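Local coordinates for protein dimethyl-sulfide monooxygenase (Hyphomicrobium sulfonivorans, PDB 6AK1) that uses FMN, NADH and oxygen to oxidise dimethyl sulfide to methanethiol and formaldehyde, the first step in dimethyl sulfide degradation, at residues V167-L171 with P198-Q202; A238-E242 with T446-A450; Y299-P305 with I359-I364; D324-Q330 with K351-R356. All blocks are in the same frame, centred on the assembly; numbering follows the deposited sequence.

How the interactions relate
From the N terminus, interaction 1 comes first: after helix 157-174 the chain makes an excursion that returns to that helix through 198-202, before strand 223-227 of the TIM barrel. In series with it, interaction 2 joins the end of helix 232-240 to the C-terminal tail at 446-450, so that its long loop spans much of the barrel. Inside that loop interaction 3 ties the end of helix 289-300 to helix 355-362, and interaction 4 lies within interaction 3, pinning the start of that same helix. Interactions 1 and 2 touch through Y169 and N240, interactions 3 and 4 through W353 and E361; the centres of 1 and 3 are about 48 Å apart.

Interaction 1 (V167-L171 with P198-Q202); sequences VMYKL and PINHQ
I199 presses its side chain against the K170-L171 side of helix 157-174. Its CG2 lies 3.7 Å from K170 O, and its CD1 reaches L171 CD2 at 3.9 Å, the two side chains crossing at a slant, with the CB of K170 also close by. The carbonyl of I199 faces a water: I199 O accepts from water 1 at 2.7 Å, and K170 NZ donates to the same water at 2.9 Å. Y456 from the C-terminal tail shares this carbonyl. At H201 the chain enters the short strand 201-202, paired with strand 207-208, and the ring is met from two directions. V167 CG2 sits over one face in a CH-pi contact, 3.5 Å from the ring centroid, while K170 NZ comes in at the edge, 6° out of the ring plane, and donates to H201 ND1 at 3.0 Å. An all but straight lysine chain, from chi2 at 179° to chi4 at 176°, carries NZ to that edge. With an alanine here, V167 CG2 would probably lose the ring that covers it and K170 NZ one of its acceptors. The excursion that follows helix 157-174 in this TIM-barrel protein is thus folded back onto the helix by one apolar and one polar patch. K170 NZ also makes a salt bridge to E166, and H201 NE2 is hydrogen-bonded to E163; with ND1 accepting from the lysine, the ring is probably neutral with its proton on NE2, lying between an ammonium on one side and a carboxylate on the other.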
loop_
_atom_site.group_PDB
_atom_site.type_symbol
_atom_site.label_atom_id
_atom_site.label_comp_id
_atom_site.label_asym_id
_atom_site.label_seq_id
_atom_site.Cartn_x
_atom_site.Cartn_y
_atom_site.Cartn_z
ATOM N N VAL A 167 -0.201 19.278 -7.179
ATOM C CA VAL A 167 -0.821 20.068 -6.111
ATOM C C VAL A 167 -0.331 19.606 -4.741
ATOM O O VAL A 167 0.080 20.421 -3.906
ATOM C CB VAL A 167 -2.358 19.983 -6.203
ATOM C CG1 VAL A 167 -2.999 20.580 -4.957
ATOM C CG2 VAL A 167 -2.875 20.668 -7.484
ATOM N N MET A 168 -0.385 18.284 -4.487
ATOM C CA MET A 168 0.055 17.734 -3.203
ATOM C C MET A 168 1.502 18.106 -2.915
ATOM O O MET A 168 1.829 18.552 -1.808
ATOM C CB MET A 168 -0.083 16.200 -3.186
ATOM C CG MET A 168 -1.428 15.649 -3.597
ATOM S SD MET A 168 -2.705 16.074 -2.413
ATOM C CE MET A 168 -2.469 14.826 -1.150
ATOM N N TYR A 169 2.392 17.898 -3.898
ATOM C CA TYR A 169 3.811 18.216 -3.712
ATOM C C TYR A 169 4.035 19.716 -3.465
ATOM O O TYR A 169 4.914 20.103 -2.681
ATOM C CB TYR A 169 4.614 17.754 -4.929
ATOM C CG TYR A 169 4.626 16.245 -5.192
ATOM C CD1 TYR A 169 4.441 15.319 -4.165
ATOM C CD2 TYR A 169 4.845 15.757 -6.468
ATOM C CE1 TYR A 169 4.457 13.942 -4.418
ATOM C CE2 TYR A 169 4.870 14.389 -6.731
ATOM C CZ TYR A 169 4.679 13.488 -5.705
ATOM O OH TYR A 169 4.699 12.136 -5.990
ATOM N N LYS A 170 3.264 20.579 -4.132
ATOM C CA LYS A 170 3.404 22.017 -3.899
ATOM C C LYS A 170 3.002 22.378 -2.480
ATOM O O LYS A 170 3.685 23.160 -1.809
ATOM C CB LYS A 170 2.555 22.810 -4.901
ATOM C CG LYS A 170 3.091 22.790 -6.324
ATOM C CD LYS A 170 2.190 23.587 -7.286
ATOM C CE LYS A 170 2.704 23.524 -8.731
ATOM N NZ LYS A 170 1.777 24.211 -9.679
ATOM N N LEU A 171 1.900 21.804 -1.998
ATOM C CA LEU A 171 1.453 22.099 -0.639
ATOM C C LEU A 171 2.471 21.621 0.389
ATOM O O LEU A 171 2.845 22.369 1.301
ATOM C CB LEU A 171 0.085 21.461 -0.396
ATOM C CG LEU A 171 -1.047 22.060 -1.229
ATOM C CD1 LEU A 171 -2.284 21.172 -1.204
ATOM C CD2 LEU A 171 -1.383 23.488 -0.750
ATOM N N PRO A 198 1.270 31.218 -0.972
ATOM C CA PRO A 198 0.207 30.624 -1.796
ATOM C C PRO A 198 0.838 29.889 -2.969
ATOM O O PRO A 198 1.802 30.363 -3.579
ATOM C CB PRO A 198 -0.628 31.837 -2.244
ATOM C CG PRO A 198 0.208 33.053 -1.955
ATOM C CD PRO A 198 1.174 32.686 -0.862
ATOM N N ILE A 199 0.330 28.689 -3.258
ATOM C CA ILE A 199 0.976 27.913 -4.311
ATOM C C ILE A 199 0.546 28.387 -5.693
ATOM O O ILE A 199 1.227 28.087 -6.685
ATOM C CB ILE A 199 0.735 26.400 -4.128
ATOM C CG1 ILE A 199 -0.757 26.055 -4.215
ATOM C CG2 ILE A 199 1.349 25.912 -2.794
ATOM C CD1 ILE A 199 -1.032 24.575 -4.427
ATOM N N ASN A 200 -0.554 29.134 -5.783
ATOM C CA ASN A 200 -1.019 29.723 -7.045
ATOM C C ASN A 200 -1.098 28.668 -8.142
ATOM O O ASN A 200 -0.602 28.845 -9.259
ATOM C CB ASN A 200 -0.131 30.903 -7.469
ATOM C CG ASN A 200 -0.416 32.159 -6.657
ATOM O OD1 ASN A 200 -1.560 32.427 -6.289
ATOM N ND2 ASN A 200 0.620 32.921 -6.366
ATOM N N HIS A 201 -1.719 27.544 -7.803
ATOM C CA HIS A 201 -1.862 26.456 -8.751
ATOM C C HIS A 201 -3.124 26.657 -9.571
ATOM O O HIS A 201 -4.205 26.870 -9.018
ATOM C CB HIS A 201 -1.929 25.093 -8.063
ATOM C CG HIS A 201 -2.138 23.981 -9.035
ATOM N ND1 HIS A 201 -1.099 23.410 -9.733
ATOM C CD2 HIS A 201 -3.270 23.413 -9.512
ATOM C CE1 HIS A 201 -1.577 22.498 -10.563
ATOM N NE2 HIS A 201 -2.893 22.481 -10.449
ATOM N N GLN A 202 -2.984 26.576 -10.891
ATOM C CA GLN A 202 -4.155 26.640 -11.762
ATOM C C GLN A 202 -3.833 25.814 -13.006
ATOM O O GLN A 202 -3.305 26.335 -13.988
ATOM C CB GLN A 202 -4.515 28.074 -12.112
ATOM C CG GLN A 202 -5.805 28.196 -12.910
ATOM C CD GLN A 202 -6.374 29.606 -12.866
ATOM O OE1 GLN A 202 -7.582 29.795 -12.722
ATOM N NE2 GLN A 202 -5.500 30.605 -12.984
HETATM O O HOH W 1 1.910 27.004 -9.058
#

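Interaction 2 (A238-E242 with T446-A450)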
loop_
_atom_site.group_PDB
_atom_site.type_symbol
_atom_site.label_atom_id
_atom_site.label_comp_id
_atom_site.label_asym_id
_atom_site.label_seq_id
_atom_site.Cartn_x
_atom_site.Cartn_y
_atom_site.Cartn_z
ATOM N N ALA A 238 6.331 4.886 -12.033
ATOM C CA ALA A 238 7.787 5.012 -12.006
ATOM C C ALA A 238 8.245 6.433 -11.681
ATOM O O ALA A 238 9.321 6.624 -11.094
ATOM C CB ALA A 238 8.373 4.562 -13.348
ATOM N N SER A 239 7.467 7.446 -12.068
ATOM C CA SER A 239 7.853 8.813 -11.722
ATOM C C SER A 239 7.722 9.080 -10.221
ATOM O O SER A 239 8.582 9.739 -9.632
ATOM C CB SER A 239 7.014 9.815 -12.516
ATOM O OG SER A 239 7.064 9.521 -13.893
ATOM N N ASN A 240 6.675 8.572 -9.574
ATOM C CA ASN A 240 6.360 9.027 -8.218
ATOM C C ASN A 240 6.701 8.034 -7.113
ATOM O O ASN A 240 7.022 8.467 -6.005
ATOM C CB ASN A 240 4.871 9.367 -8.113
ATOM C CG ASN A 240 4.491 10.546 -8.962
ATOM O OD1 ASN A 240 4.765 11.694 -8.607
ATOM N ND2 ASN A 240 3.874 10.275 -10.102
ATOM N N ALA A 241 6.648 6.731 -7.384
ATOM C CA ALA A 241 6.711 5.731 -6.325
ATOM C C ALA A 241 8.076 5.718 -5.653
ATOM O O ALA A 241 9.112 5.706 -6.322
ATOM C CB ALA A 241 6.389 4.339 -6.878
ATOM N N GLU A 242 8.076 5.730 -4.324
ATOM C CA GLU A 242 9.258 5.330 -3.577
ATOM C C GLU A 242 9.201 3.872 -3.146
ATOM O O GLU A 242 10.249 3.237 -3.014
ATOM C CB GLU A 242 9.451 6.236 -2.361
ATOM C CG GLU A 242 9.517 7.717 -2.738
ATOM C CD GLU A 242 9.566 8.644 -1.527
ATOM O OE1 GLU A 242 10.683 8.997 -1.083
ATOM O OE2 GLU A 242 8.476 9.012 -1.022
ATOM N N THR A 446 16.068 13.886 -7.214
ATOM C CA THR A 446 15.505 13.413 -8.478
ATOM C C THR A 446 14.029 13.040 -8.367
ATOM O O THR A 446 13.413 12.693 -9.382
ATOM C CB THR A 446 16.286 12.197 -9.002
ATOM O OG1 THR A 446 16.149 11.096 -8.087
ATOM C CG2 THR A 446 17.776 12.534 -9.181
ATOM N N HIS A 447 13.442 13.091 -7.151
ATOM C CA HIS A 447 12.022 12.779 -7.031
ATOM C C HIS A 447 11.205 13.988 -7.474
ATOM O O HIS A 447 11.598 15.119 -7.201
ATOM C CB HIS A 447 11.665 12.408 -5.586
ATOM C CG HIS A 447 10.267 11.900 -5.425
ATOM N ND1 HIS A 447 9.172 12.740 -5.362
ATOM C CD2 HIS A 447 9.780 10.638 -5.354
ATOM C CE1 HIS A 447 8.073 12.015 -5.255
ATOM N NE2 HIS A 447 8.413 10.736 -5.250
ATOM N N PRO A 448 10.075 13.783 -8.163
ATOM C CA PRO A 448 9.319 14.939 -8.674
ATOM C C PRO A 448 8.857 15.899 -7.592
ATOM O O PRO A 448 8.651 17.080 -7.892
ATOM C CB PRO A 448 8.129 14.296 -9.406
ATOM C CG PRO A 448 8.055 12.879 -8.886
ATOM C CD PRO A 448 9.462 12.500 -8.555
ATOM N N ALA A 449 8.699 15.442 -6.344
ATOM C CA ALA A 449 8.341 16.352 -5.258
ATOM C C ALA A 449 9.450 17.362 -4.967
ATOM O O ALA A 449 9.171 18.493 -4.543
ATOM C CB ALA A 449 8.008 15.558 -3.992
ATOM N N ALA A 450 10.710 16.977 -5.196
ATOM C CA ALA A 450 11.840 17.842 -4.861
ATOM C C ALA A 450 11.873 19.134 -5.675
ATOM O O ALA A 450 12.521 20.096 -5.258
ATOM C CB ALA A 450 13.149 17.081 -5.056
#
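H447, in the C-terminal tail, meets N240 at the end of helix 232-240, the barrel helix that leads into strand 243-246 of the TIM barrel. H447 NE2 donates to N240 O, a carbonyl at the helix's last turn, at 2.8 Å; the donor stands 25° out of the carbonyl plane. With CG anti to the backbone N (chi1 -172°), the imidazole reaches across from the tail and brings NE2 to that oxygen. On the other side of the ring, H447 ND1 accepts from A449 N at 2.9 Å, with an N-H...N angle of 166°. One nitrogen giving and the other taking makes a neutral ring protonated on NE2 likely, and the backbone of the tail holds its rotation. Packing is added by P448, whose CD lies 3.1 Å from S239 O and whose CG is 3.5 Å from N240 OD1. That amide oxygen is taken by Y169 OH, and the Y169 ring meets H447 too, so helix 157-174 joins the same cluster. E242 meets the ring with its CG, while its carboxylate is engaged by R432 and by I224 N of strand 223-227. The two side chains cross at about a right angle, E242 CG resting 3.9 Å from H447 CD2.

Interaction 3 (Y299-P305 with I359-I364); sequences YLSYANP and IRERCI
R360 O is met from two sides: C363 N of its own segment donates to it at 3.1 Å, and across the contact L300 CD2 lies 3.6 Å from R360 O, with A303 CB more loosely placed. L300 carries most of the contact. Its CD2 also touches I364 CD1, while L300 CD1 meets E361 OE1 at 3.4 Å. A face of the R360 guanidinium lies over L300 CB, with R360 NH2 at 3.7 Å from that carbon. R360 gets there on an extended chain whose CG stands opposite the backbone N (chi1 -180°). With an alanine in place of L300, a gap would probably open between R360 O, E361 OE1 and I364 CD1, and I364 CD1 would lose a packing partner. I364 CD1 also reaches Y299 CB at 3.6 Å, so Y299 and L300 share one isoleucine end. A type I turn spans L300 to A303, closed by A303 N to L300 O at 2.9 Å; L300 meets R360, and A303 meets C363. A303 CB and C363 CB are only 3.5 Å apart, a tight fit. C363 SG lies 3.5 Å from P305 CA, and I359 CG2 comes up to P305 CB more loosely. N304 N-caps helix 305-316 through G307 N, so the cysteine packs at the start of that helix. This is packing between helix ends within the helical excursion of a luciferase-like TIM barrel, which follows strand 276-284 and returns at strand 370-372, the strand that pairs in parallel with 276-284.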
loop_
_atom_site.group_PDB
_atom_site.type_symbol
_atom_site.label_atom_id
_atom_site.label_comp_id
_atom_site.label_asym_id
_atom_site.label_seq_id
_atom_site.Cartn_x
_atom_site.Cartn_y
_atom_site.Cartn_z
ATOM N N TYR A 299 -6.176 -24.770 7.216
ATOM C CA TYR A 299 -6.785 -23.528 6.759
ATOM C C TYR A 299 -7.740 -23.777 5.602
ATOM O O TYR A 299 -8.884 -23.298 5.610
ATOM C CB TYR A 299 -5.697 -22.528 6.367
ATOM C CG TYR A 299 -4.846 -22.087 7.545
ATOM C CD1 TYR A 299 -5.234 -22.365 8.851
ATOM C CD2 TYR A 299 -3.664 -21.390 7.355
ATOM C CE1 TYR A 299 -4.456 -21.970 9.932
ATOM C CE2 TYR A 299 -2.889 -20.987 8.427
ATOM C CZ TYR A 299 -3.283 -21.277 9.708
ATOM O OH TYR A 299 -2.489 -20.883 10.772
ATOM N N LEU A 300 -7.299 -24.552 4.600
ATOM C CA LEU A 300 -8.146 -24.794 3.438
ATOM C C LEU A 300 -9.460 -25.473 3.810
ATOM O O LEU A 300 -10.462 -25.293 3.111
ATOM C CB LEU A 300 -7.415 -25.638 2.407
ATOM C CG LEU A 300 -6.408 -24.942 1.505
ATOM C CD1 LEU A 300 -5.988 -25.891 0.372
ATOM C CD2 LEU A 300 -6.985 -23.653 0.955
ATOM N N SER A 301 -9.496 -26.245 4.896
ATOM C CA SER A 301 -10.763 -26.872 5.254
ATOM C C SER A 301 -11.818 -25.849 5.653
ATOM O O SER A 301 -13.008 -26.181 5.634
ATOM C CB SER A 301 -10.570 -27.903 6.374
ATOM O OG SER A 301 -10.273 -27.290 7.618
ATOM N N TYR A 302 -11.417 -24.608 5.980
ATOM C CA TYR A 302 -12.356 -23.520 6.247
ATOM C C TYR A 302 -12.661 -22.672 5.020
ATOM O O TYR A 302 -13.385 -21.673 5.142
ATOM C CB TYR A 302 -11.826 -22.612 7.364
ATOM C CG TYR A 302 -11.851 -23.291 8.712
ATOM C CD1 TYR A 302 -12.985 -23.232 9.508
ATOM C CD2 TYR A 302 -10.760 -24.022 9.164
ATOM C CE1 TYR A 302 -13.035 -23.879 10.721
ATOM C CE2 TYR A 302 -10.792 -24.668 10.385
ATOM C CZ TYR A 302 -11.937 -24.592 11.157
ATOM O OH TYR A 302 -11.992 -25.218 12.380
ATOM N N ALA A 303 -12.147 -23.049 3.849
ATOM C CA ALA A 303 -12.260 -22.196 2.673
ATOM C C ALA A 303 -13.721 -21.955 2.310
ATOM O O ALA A 303 -14.573 -22.833 2.476
ATOM C CB ALA A 303 -11.531 -22.830 1.493
ATOM N N ASN A 304 -14.017 -20.743 1.827
ATOM C CA ASN A 304 -15.321 -20.417 1.248
ATOM C C ASN A 304 -15.093 -20.094 -0.222
ATOM O O ASN A 304 -14.753 -18.949 -0.568
ATOM C CB ASN A 304 -15.998 -19.255 1.974
ATOM C CG ASN A 304 -17.459 -19.066 1.534
ATOM O OD1 ASN A 304 -17.789 -19.234 0.353
ATOM N ND2 ASN A 304 -18.332 -18.724 2.478
ATOM N N PRO A 305 -15.257 -21.077 -1.121
ATOM C CA PRO A 305 -14.999 -20.812 -2.553
ATOM C C PRO A 305 -15.874 -19.716 -3.132
ATOM O O PRO A 305 -15.412 -18.947 -3.981
ATOM C CB PRO A 305 -15.276 -22.171 -3.218
ATOM C CG PRO A 305 -15.109 -23.207 -2.095
ATOM C CD PRO A 305 -15.591 -22.496 -0.853
ATOM N N ILE A 359 -10.135 -23.187 -7.622
ATOM C CA ILE A 359 -10.712 -22.087 -6.844
ATOM C C ILE A 359 -10.607 -22.370 -5.347
ATOM O O ILE A 359 -10.338 -21.460 -4.547
ATOM C CB ILE A 359 -12.176 -21.833 -7.259
ATOM C CG1 ILE A 359 -12.256 -21.359 -8.711
ATOM C CG2 ILE A 359 -12.838 -20.817 -6.316
ATOM C CD1 ILE A 359 -11.249 -20.279 -9.058
ATOM N N ARG A 360 -10.822 -23.632 -4.947
ATOM C CA ARG A 360 -10.715 -23.996 -3.536
ATOM C C ARG A 360 -9.302 -23.754 -3.008
ATOM O O ARG A 360 -9.128 -23.140 -1.948
ATOM C CB ARG A 360 -11.133 -25.455 -3.320
ATOM C CG ARG A 360 -11.048 -25.889 -1.850
ATOM C CD ARG A 360 -11.311 -27.374 -1.641
ATOM N NE ARG A 360 -10.950 -27.770 -0.277
ATOM C CZ ARG A 360 -9.755 -28.241 0.078
ATOM N NH1 ARG A 360 -8.794 -28.396 -0.836
ATOM N NH2 ARG A 360 -9.518 -28.556 1.351
ATOM N N GLU A 361 -8.278 -24.224 -3.734
ATOM C CA GLU A 361 -6.900 -23.936 -3.335
ATOM C C GLU A 361 -6.634 -22.438 -3.294
ATOM O O GLU A 361 -5.885 -21.961 -2.434
ATOM C CB GLU A 361 -5.898 -24.605 -4.282
ATOM C CG GLU A 361 -5.924 -26.118 -4.284
ATOM C CD GLU A 361 -4.800 -26.730 -3.460
ATOM O OE1 GLU A 361 -5.116 -27.490 -2.517
ATOM O OE2 GLU A 361 -3.610 -26.462 -3.761
ATOM N N ARG A 362 -7.213 -21.683 -4.230
ATOM C CA ARG A 362 -6.968 -20.244 -4.291
ATOM C C ARG A 362 -7.700 -19.468 -3.196
ATOM O O ARG A 362 -7.452 -18.268 -3.043
ATOM C CB ARG A 362 -7.343 -19.703 -5.678
ATOM C CG ARG A 362 -6.571 -20.353 -6.855
ATOM C CD ARG A 362 -5.061 -20.470 -6.587
ATOM N NE ARG A 362 -4.495 -19.190 -6.185
ATOM C CZ ARG A 362 -3.372 -19.045 -5.490
ATOM N NH1 ARG A 362 -2.684 -20.116 -5.130
ATOM N NH2 ARG A 362 -2.950 -17.828 -5.147
ATOM N N CYS A 363 -8.561 -20.119 -2.409
ATOM C CA CYS A 363 -9.141 -19.452 -1.247
ATOM C C CYS A 363 -8.088 -18.946 -0.270
ATOM O O CYS A 363 -8.432 -18.168 0.623
ATOM C CB CYS A 363 -10.107 -20.383 -0.517
ATOM S SG CYS A 363 -11.689 -20.561 -1.357
ATOM N N ILE A 364 -6.836 -19.381 -0.401
ATOM C CA ILE A 364 -5.690 -18.770 0.271
ATOM C C ILE A 364 -4.783 -18.171 -0.792
ATOM O O ILE A 364 -4.351 -18.875 -1.715
ATOM C CB ILE A 364 -4.899 -19.788 1.107
ATOM C CG1 ILE A 364 -5.730 -20.283 2.290
ATOM C CG2 ILE A 364 -3.582 -19.165 1.569
ATOM C CD1 ILE A 364 -5.037 -21.358 3.078
#

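Interaction 4 (D324-Q330 with K351-R356)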
loop_
_atom_site.group_PDB
_atom_site.type_symbol
_atom_site.label_atom_id
_atom_site.label_comp_id
_atom_site.label_asym_id
_atom_site.label_seq_id
_atom_site.Cartn_x
_atom_site.Cartn_y
_atom_site.Cartn_z
ATOM N N ASP A 324 -18.046 -22.926 -15.781
ATOM C CA ASP A 324 -18.344 -24.330 -15.530
ATOM C C ASP A 324 -17.387 -24.856 -14.467
ATOM O O ASP A 324 -16.165 -24.901 -14.701
ATOM C CB ASP A 324 -18.255 -25.149 -16.837
ATOM C CG ASP A 324 -18.423 -26.641 -16.618
ATOM O OD1 ASP A 324 -19.061 -27.048 -15.598
ATOM O OD2 ASP A 324 -17.948 -27.405 -17.502
ATOM N N PRO A 325 -17.883 -25.302 -13.309
ATOM C CA PRO A 325 -16.967 -25.731 -12.235
ATOM C C PRO A 325 -16.199 -26.997 -12.552
ATOM O O PRO A 325 -15.145 -27.233 -11.939
ATOM C CB PRO A 325 -17.896 -25.948 -11.025
ATOM C CG PRO A 325 -19.185 -25.254 -11.388
ATOM C CD PRO A 325 -19.291 -25.327 -12.880
ATOM N N ASP A 326 -16.690 -27.822 -13.481
ATOM C CA ASP A 326 -16.101 -29.133 -13.725
ATOM C C ASP A 326 -15.165 -29.188 -14.926
ATOM O O ASP A 326 -14.523 -30.221 -15.134
ATOM C CB ASP A 326 -17.206 -30.178 -13.887
ATOM C CG ASP A 326 -17.971 -30.392 -12.608
ATOM O OD1 ASP A 326 -17.473 -31.145 -11.747
ATOM O OD2 ASP A 326 -19.050 -29.783 -12.446
ATOM N N GLU A 327 -15.053 -28.121 -15.711
ATOM C CA GLU A 327 -14.057 -28.124 -16.765
ATOM C C GLU A 327 -12.659 -28.028 -16.154
ATOM O O GLU A 327 -12.479 -27.414 -15.100
ATOM C CB GLU A 327 -14.290 -26.969 -17.734
ATOM C CG GLU A 327 -14.045 -25.595 -17.155
ATOM C CD GLU A 327 -13.976 -24.529 -18.229
ATOM O OE1 GLU A 327 -13.509 -23.393 -17.934
ATOM O OE2 GLU A 327 -14.384 -24.839 -19.374
ATOM N N PRO A 328 -11.656 -28.643 -16.783
ATOM C CA PRO A 328 -10.281 -28.482 -16.301
ATOM C C PRO A 328 -9.800 -27.061 -16.510
ATOM O O PRO A 328 -10.262 -26.355 -17.412
ATOM C CB PRO A 328 -9.480 -29.467 -17.163
ATOM C CG PRO A 328 -10.273 -29.583 -18.412
ATOM C CD PRO A 328 -11.717 -29.514 -17.970
ATOM N N LEU A 329 -8.853 -26.654 -15.657
ATOM C CA LEU A 329 -8.265 -25.318 -15.747
ATOM C C LEU A 329 -7.726 -25.026 -17.145
ATOM O O LEU A 329 -7.929 -23.928 -17.678
ATOM C CB LEU A 329 -7.149 -25.166 -14.707
ATOM C CG LEU A 329 -6.377 -23.842 -14.703
ATOM C CD1 LEU A 329 -7.316 -22.635 -14.574
ATOM C CD2 LEU A 329 -5.309 -23.826 -13.621
ATOM N N GLN A 330 -7.038 -25.998 -17.756
ATOM C CA GLN A 330 -6.416 -25.772 -19.058
ATOM C C GLN A 330 -7.430 -25.395 -20.140
ATOM O O GLN A 330 -7.050 -24.774 -21.139
ATOM C CB GLN A 330 -5.618 -27.012 -19.487
ATOM C CG GLN A 330 -6.377 -28.328 -19.374
ATOM C CD GLN A 330 -5.583 -29.539 -19.884
ATOM O OE1 GLN A 330 -4.694 -29.415 -20.732
ATOM N NE2 GLN A 330 -5.904 -30.717 -19.353
ATOM N N LYS A 351 -3.450 -27.273 -16.372
ATOM C CA LYS A 351 -3.468 -28.280 -15.313
ATOM C C LYS A 351 -4.681 -29.188 -15.486
ATOM O O LYS A 351 -5.627 -28.842 -16.205
ATOM C CB LYS A 351 -3.467 -27.608 -13.930
ATOM C CG LYS A 351 -3.048 -28.501 -12.741
ATOM C CD LYS A 351 -2.079 -29.631 -13.137
ATOM C CE LYS A 351 -0.669 -29.167 -13.485
ATOM N NZ LYS A 351 0.210 -30.360 -13.674
ATOM N N LYS A 352 -4.685 -30.344 -14.861
ATOM C CA LYS A 352 -5.815 -31.232 -15.052
ATOM C C LYS A 352 -6.906 -31.124 -14.001
ATOM O O LYS A 352 -7.918 -31.765 -14.108
ATOM C CB LYS A 352 -5.338 -32.673 -15.274
ATOM C CG LYS A 352 -4.594 -32.858 -16.602
ATOM C CD LYS A 352 -4.241 -34.316 -16.899
ATOM C CE LYS A 352 -2.748 -34.596 -16.787
ATOM N NZ LYS A 352 -2.251 -35.714 -17.631
ATOM N N TRP A 353 -6.697 -30.310 -12.986
ATOM C CA TRP A 353 -7.736 -30.128 -11.984
ATOM C C TRP A 353 -8.890 -29.322 -12.549
ATOM O O TRP A 353 -8.709 -28.454 -13.407
ATOM C CB TRP A 353 -7.204 -29.419 -10.742
ATOM C CG TRP A 353 -6.020 -30.071 -10.108
ATOM C CD1 TRP A 353 -5.494 -31.304 -10.391
ATOM C CD2 TRP A 353 -5.224 -29.526 -9.053
ATOM N NE1 TRP A 353 -4.405 -31.549 -9.588
ATOM C CE2 TRP A 353 -4.222 -30.474 -8.755
ATOM C CE3 TRP A 353 -5.258 -28.324 -8.330
ATOM C CZ2 TRP A 353 -3.262 -30.253 -7.762
ATOM C CZ3 TRP A 353 -4.302 -28.106 -7.348
ATOM C CH2 TRP A 353 -3.318 -29.063 -7.075
ATOM N N THR A 354 -10.089 -29.619 -12.060
ATOM C CA THR A 354 -11.253 -28.847 -12.461
ATOM C C THR A 354 -11.135 -27.416 -11.951
ATOM O O THR A 354 -10.330 -27.108 -11.067
ATOM C CB THR A 354 -12.531 -29.488 -11.936
ATOM O OG1 THR A 354 -12.519 -29.489 -10.501
ATOM C CG2 THR A 354 -12.639 -30.931 -12.449
ATOM N N VAL A 355 -11.938 -26.524 -12.538
ATOM C CA VAL A 355 -11.954 -25.140 -12.070
ATOM C C VAL A 355 -12.362 -25.093 -10.601
ATOM O O VAL A 355 -11.832 -24.297 -9.818
ATOM C CB VAL A 355 -12.871 -24.282 -12.966
ATOM C CG1 VAL A 355 -13.108 -22.920 -12.369
ATOM C CG2 VAL A 355 -12.248 -24.137 -14.360
ATOM N N ARG A 356 -13.258 -25.993 -10.191
ATOM C CA ARG A 356 -13.677 -26.050 -8.795
ATOM C C ARG A 356 -12.500 -26.339 -7.862
ATOM O O ARG A 356 -12.363 -25.692 -6.813
ATOM C CB ARG A 356 -14.770 -27.101 -8.624
ATOM C CG ARG A 356 -15.104 -27.381 -7.177
ATOM C CD ARG A 356 -16.106 -28.500 -7.039
ATOM N NE ARG A 356 -17.430 -28.070 -7.464
ATOM C CZ ARG A 356 -18.024 -28.476 -8.578
ATOM N NH1 ARG A 356 -17.412 -29.346 -9.381
ATOM N NH2 ARG A 356 -19.236 -28.018 -8.877
#
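P328 and T354 form a single beta bridge where the loop 324-330 runs past the first turn of helix 355-362, at the surface of the helical excursion that follows strand 276-284 of the TIM barrel. L329 N donates to W353 O on one side of the bridge, and V355 N to E327 O at 2.8 Å on the other. T354 is the helix N-cap, its OG1 taking D357 N, and the loop carbonyls P325 O and E327 O take the N-H groups of R356 and V355, R356 N reaching P325 O at 2.9 Å. From there the R356 side chain folds back over the type I turn D324-E327. Its CB lies 3.3 Å from P325 O. A turn about CG-CD (chi3 -72°) brings NE loosely past P325 CB and sets one guanidinium face over that carbon, toward the rim of the group, with CZ 3.5 Å and NH2 3.3 Å from P325 CB. NH1 ends in a salt bridge to D326 OD1 at 3.0 Å. The oxygen lies within 4° of the guanidinium plane, but the nitrogen stands 52° out of the carboxylate plane, so the two flat groups do not pair in parallel fashion. Elsewhere V355 CG2 lies beside the aliphatic part of E327, and at the far end Q330 CG rests 3.3 Å from K351 O.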